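Local coordinates for glutaminase 1 (Escherichia coli, PDB 1U60), which catalyses the hydrolysis of L-glutamine to L-glutamate and ammonium, at residues A41-V46 / Y53-S58; E204-G209 / G275-S280. All blocks are in the same frame, centred on the assembly; numbering follows the deposited sequence.

Contact 1: A41-V46 / Y53-S58; sequences AAVAIV and YSAGDS
Backbone hydrogen bonds pair Val43 with Ala55 and Ile45 with Tyr53 in both directions; the shortest, Ile45 N to Tyr53 O at 2.8 Å, runs nearly along the C=O axis. Where strand 53-56 ends, Asp57 carries the ladder one step further. Its N donates to Ala41 O (2.9 Å) from above the carbonyl plane, and its OD2 accepts a hydrogen bond from Ala41 N through the anti lone pair (3.0 Å, 169° at the hydrogen). Aspartate suits this place because its short carboxylate supplies the acceptor for Ala41 N, while its backbone N gives the donor for Ala41 O. Gly56, with phi 82°, lets the chain turn into Asp57; a CB there would collide with Ala41 O. On the face of Ala44 and Ser54, the Ser54 hydroxyl shares a hydrogen bond with Ser58 OG, and the small Ala44 methyl meets Ser54 CB. Across the other face, Val43 CG1 touches Ala55 CB at 4.2 Å, while Ile45 CG2, anti to its backbone N, reaches the edge of the Tyr53 ring near CD2. Helices 4-18 and 290-303 cover this apolar side. The two strands, antiparallel at 178°, form the beta hairpin at one edge of the five-stranded antiparallel sheet of the glutaminase fold.

Contact 2: E204-G209 / G275-S280; sequences ELATLG and GIAAFS
Helix 202-213 lies against one face of the five-stranded antiparallel sheet of the glutaminase fold, and here it meets strand 274-279. The short axes cross at 150° and come within 6.0 Å, a close approach for a helix on a sheet, made possible by alanine and glycine at the interface. Ala277 carries the contact: its CB points at the helix and lies 3.5 Å from Ala206 N, with Leu205 on one side and the Ala206 methyl on another. Leu205 comes alongside through its branch point, CG lying 3.6 Å from Ala277 CB. With CG anti to the backbone N (chi1 -179°), the side chain reaches obliquely down to the strand, and CD2 lies beside the Ala277 methyl and near Ala278 O. Ala206 CB lies 3.8 Å from Ala277 CB. Further along, backbone packs on backbone: Gly275 CA lies 3.6 Å from Gly209 C, and a CB on either glycine would clash with the opposite segment. On the far face of the strand, Ile276 and Ala278 pack against helix 290-303, so the strand is held between two helices. No hydrogen bond crosses the interface: the helix bonds internally, including Leu208 N to Glu204 O, and the strand bonds to its sheet neighbours. The joint therefore rests on close van der Waals packing of small side chains and backbone, with alanine and glycine setting the spacing.

How the contacts relate
Contact 1 precedes contact 2 along the chain, yet their centres lie only 8 Å apart because strands 42-47 and 274-279 are neighbours in the same antiparallel sheet. Direct backbone links join them, probable hydrogen bonds from Ala44 N to Ala277 O (2.8 Å) and from Gly275 N to Val46 O (2.9 Å). Contact 1 builds the sheet outward to its edge strand, whereas contact 2 stacks a helix on it. Val46 also reaches helix 202-213, touching Ala206, and helix 290-303 packs on the opposite face against Val43 and Ala278. Early and late parts of the glutaminase sequence are thus knitted into one helix-sheet-helix layering.

Contact 1: A41-V46 / Y53-S58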
loop_
_atom_site.group_PDB
_atom_site.type_symbol
_atom_site.label_atom_id
_atom_site.label_comp_id
_atom_site.label_asym_id
_atom_site.label_seq_id
_atom_site.Cartn_x
_atom_site.Cartn_y
_atom_site.Cartn_z
ATOM N N ALA A 41 -25.081 -14.348 -1.136
ATOM C CA ALA A 41 -24.393 -13.131 -1.507
ATOM C C ALA A 41 -25.039 -11.918 -0.854
ATOM O O ALA A 41 -26.280 -11.827 -0.815
ATOM C CB ALA A 41 -24.448 -12.973 -2.990
ATOM N N ALA A 42 -24.216 -10.981 -0.341
ATOM C CA ALA A 42 -24.684 -9.806 0.373
ATOM C C ALA A 42 -23.694 -8.689 0.233
ATOM O O ALA A 42 -22.489 -8.931 0.012
ATOM C CB ALA A 42 -24.946 -10.114 1.825
ATOM N N VAL A 43 -24.213 -7.482 0.339
ATOM C CA VAL A 43 -23.388 -6.296 0.401
ATOM C C VAL A 43 -24.057 -5.285 1.333
ATOM O O VAL A 43 -25.301 -5.198 1.441
ATOM C CB VAL A 43 -23.115 -5.719 -0.987
ATOM C CG1 VAL A 43 -24.421 -5.458 -1.743
ATOM C CG2 VAL A 43 -22.278 -4.493 -0.897
ATOM N N ALA A 44 -23.239 -4.543 2.067
ATOM C CA ALA A 44 -23.759 -3.575 3.041
ATOM C C ALA A 44 -22.839 -2.378 3.218
ATOM O O ALA A 44 -21.644 -2.488 3.105
ATOM C CB ALA A 44 -23.979 -4.223 4.436
ATOM N N ILE A 45 -23.454 -1.254 3.619
ATOM C CA ILE A 45 -22.789 -0.074 4.111
ATOM C C ILE A 45 -23.254 0.182 5.553
ATOM O O ILE A 45 -24.432 0.078 5.884
ATOM C CB ILE A 45 -23.213 1.148 3.287
ATOM C CG1 ILE A 45 -22.691 1.087 1.858
ATOM C CG2 ILE A 45 -22.816 2.442 3.973
ATOM C CD1 ILE A 45 -23.332 2.089 0.893
ATOM N N VAL A 46 -22.287 0.507 6.414
ATOM C CA VAL A 46 -22.566 1.086 7.696
ATOM C C VAL A 46 -21.819 2.417 7.760
ATOM O O VAL A 46 -20.602 2.457 7.640
ATOM C CB VAL A 46 -22.169 0.176 8.846
ATOM C CG1 VAL A 46 -22.426 0.946 10.195
ATOM C CG2 VAL A 46 -22.994 -1.127 8.789
ATOM N N TYR A 53 -27.365 0.156 5.386
ATOM C CA TYR A 53 -27.995 -0.101 4.089
ATOM C C TYR A 53 -27.477 -1.440 3.596
ATOM O O TYR A 53 -26.256 -1.655 3.570
ATOM C CB TYR A 53 -27.629 0.959 3.049
ATOM C CG TYR A 53 -27.940 2.332 3.537
ATOM C CD1 TYR A 53 -29.243 2.852 3.428
ATOM C CD2 TYR A 53 -26.982 3.085 4.223
ATOM C CE1 TYR A 53 -29.569 4.108 3.974
ATOM C CE2 TYR A 53 -27.295 4.322 4.744
ATOM C CZ TYR A 53 -28.574 4.839 4.613
ATOM O OH TYR A 53 -28.871 6.057 5.157
ATOM N N SER A 54 -28.354 -2.334 3.171
ATOM C CA SER A 54 -27.866 -3.616 2.658
ATOM C C SER A 54 -28.743 -4.221 1.598
ATOM O O SER A 54 -29.861 -3.774 1.381
ATOM C CB SER A 54 -27.674 -4.597 3.808
ATOM O OG SER A 54 -28.913 -5.190 4.187
ATOM N N ALA A 55 -28.197 -5.232 0.939
ATOM C CA ALA A 55 -28.878 -6.012 -0.081
ATOM C C ALA A 55 -28.382 -7.425 -0.008
ATOM O O ALA A 55 -27.233 -7.685 0.388
ATOM C CB ALA A 55 -28.587 -5.433 -1.500
ATOM N N GLY A 56 -29.255 -8.374 -0.346
ATOM C CA GLY A 56 -28.912 -9.770 -0.309
ATOM C C GLY A 56 -29.025 -10.388 1.051
ATOM O O GLY A 56 -29.751 -9.897 1.944
ATOM N N ASP A 57 -28.254 -11.456 1.227
ATOM C CA ASP A 57 -28.274 -12.323 2.402
ATOM C C ASP A 57 -27.477 -11.723 3.577
ATOM O O ASP A 57 -26.607 -12.346 4.136
ATOM C CB ASP A 57 -27.670 -13.685 2.035
ATOM C CG ASP A 57 -28.417 -14.375 0.902
ATOM O OD1 ASP A 57 -29.541 -14.867 1.177
ATOM O OD2 ASP A 57 -27.948 -14.476 -0.262
ATOM N N SER A 58 -27.787 -10.497 3.924
ATOM C CA SER A 58 -26.941 -9.696 4.780
ATOM C C SER A 58 -26.975 -10.049 6.281
ATOM O O SER A 58 -26.158 -9.528 7.044
ATOM C CB SER A 58 -27.265 -8.220 4.563
ATOM O OG SER A 58 -28.600 -7.924 4.950
#

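Contact 2: E204-G209 / G275-S280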
loop_
_atom_site.group_PDB
_atom_site.type_symbol
_atom_site.label_atom_id
_atom_site.label_comp_id
_atom_site.label_asym_id
_atom_site.label_seq_id
_atom_site.Cartn_x
_atom_site.Cartn_y
_atom_site.Cartn_z
ATOM N N GLU A 204 -22.454 -6.905 10.228
ATOM C CA GLU A 204 -21.439 -6.913 11.269
ATOM C C GLU A 204 -20.054 -6.635 10.716
ATOM O O GLU A 204 -19.303 -5.857 11.287
ATOM C CB GLU A 204 -21.500 -8.227 12.020
ATOM C CG GLU A 204 -22.773 -8.248 12.873
ATOM C CD GLU A 204 -23.171 -9.630 13.411
ATOM O OE1 GLU A 204 -22.671 -10.688 12.915
ATOM O OE2 GLU A 204 -24.061 -9.621 14.315
ATOM N N LEU A 205 -19.747 -7.216 9.556
ATOM C CA LEU A 205 -18.467 -6.914 8.895
ATOM C C LEU A 205 -18.351 -5.457 8.511
ATOM O O LEU A 205 -17.315 -4.831 8.747
ATOM C CB LEU A 205 -18.242 -7.836 7.721
ATOM C CG LEU A 205 -16.953 -7.697 6.920
ATOM C CD1 LEU A 205 -15.760 -7.824 7.888
ATOM C CD2 LEU A 205 -16.825 -8.723 5.814
ATOM N N ALA A 206 -19.404 -4.908 7.922
ATOM C CA ALA A 206 -19.446 -3.495 7.594
ATOM C C ALA A 206 -19.341 -2.611 8.806
ATOM O O ALA A 206 -18.796 -1.525 8.729
ATOM C CB ALA A 206 -20.685 -3.139 6.763
ATOM N N THR A 207 -19.836 -3.092 9.957
ATOM C CA THR A 207 -19.703 -2.364 11.202
ATOM C C THR A 207 -18.255 -2.269 11.677
ATOM O O THR A 207 -17.832 -1.224 12.140
ATOM C CB THR A 207 -20.573 -3.032 12.269
ATOM O OG1 THR A 207 -21.954 -3.017 11.865
ATOM C CG2 THR A 207 -20.496 -2.243 13.549
ATOM N N LEU A 208 -17.500 -3.374 11.573
ATOM C CA LEU A 208 -16.056 -3.347 11.827
ATOM C C LEU A 208 -15.444 -2.239 10.980
ATOM O O LEU A 208 -14.680 -1.410 11.504
ATOM C CB LEU A 208 -15.432 -4.683 11.492
ATOM C CG LEU A 208 -13.879 -4.760 11.362
ATOM C CD1 LEU A 208 -13.153 -4.288 12.620
ATOM C CD2 LEU A 208 -13.408 -6.140 10.995
ATOM N N GLY A 209 -15.796 -2.195 9.705
ATOM C CA GLY A 209 -15.324 -1.126 8.827
ATOM C C GLY A 209 -15.701 0.279 9.276
ATOM O O GLY A 209 -14.880 1.191 9.201
ATOM N N GLY A 275 -17.975 2.096 6.498
ATOM C CA GLY A 275 -17.527 0.756 6.164
ATOM C C GLY A 275 -18.369 0.172 5.057
ATOM O O GLY A 275 -19.586 0.381 5.036
ATOM N N ILE A 276 -17.727 -0.565 4.149
ATOM C CA ILE A 276 -18.414 -1.259 3.076
ATOM C C ILE A 276 -17.978 -2.698 3.159
ATOM O O ILE A 276 -16.792 -3.029 3.227
ATOM C CB ILE A 276 -18.060 -0.706 1.668
ATOM C CG1 ILE A 276 -18.179 0.798 1.621
ATOM C CG2 ILE A 276 -18.873 -1.431 0.519
ATOM C CD1 ILE A 276 -17.518 1.458 0.339
ATOM N N ALA A 277 -18.933 -3.592 3.124
ATOM C CA ALA A 277 -18.576 -5.007 3.164
ATOM C C ALA A 277 -19.435 -5.808 2.214
ATOM O O ALA A 277 -20.563 -5.419 1.871
ATOM C CB ALA A 277 -18.699 -5.554 4.539
ATOM N N ALA A 278 -18.922 -6.953 1.835
ATOM C CA ALA A 278 -19.735 -7.946 1.096
ATOM C C ALA A 278 -19.318 -9.331 1.430
ATOM O O ALA A 278 -18.287 -9.548 2.025
ATOM C CB ALA A 278 -19.589 -7.694 -0.401
ATOM N N PHE A 279 -20.142 -10.308 1.009
ATOM C CA PHE A 279 -19.899 -11.685 1.231
ATOM C C PHE A 279 -20.425 -12.500 0.083
ATOM O O PHE A 279 -21.539 -12.257 -0.409
ATOM C CB PHE A 279 -20.579 -12.084 2.549
ATOM C CG PHE A 279 -20.990 -13.512 2.642
ATOM C CD1 PHE A 279 -20.058 -14.516 2.783
ATOM C CD2 PHE A 279 -22.352 -13.839 2.694
ATOM C CE1 PHE A 279 -20.451 -15.821 2.897
ATOM C CE2 PHE A 279 -22.768 -15.136 2.829
ATOM C CZ PHE A 279 -21.826 -16.145 2.938
ATOM N N SER A 280 -19.584 -13.442 -0.349
ATOM C CA SER A 280 -20.051 -14.606 -1.064
ATOM C C SER A 280 -19.007 -15.731 -0.990
ATOM O O SER A 280 -17.792 -15.447 -1.176
ATOM C CB SER A 280 -20.351 -14.283 -2.518
ATOM O OG SER A 280 -21.130 -15.375 -3.078
#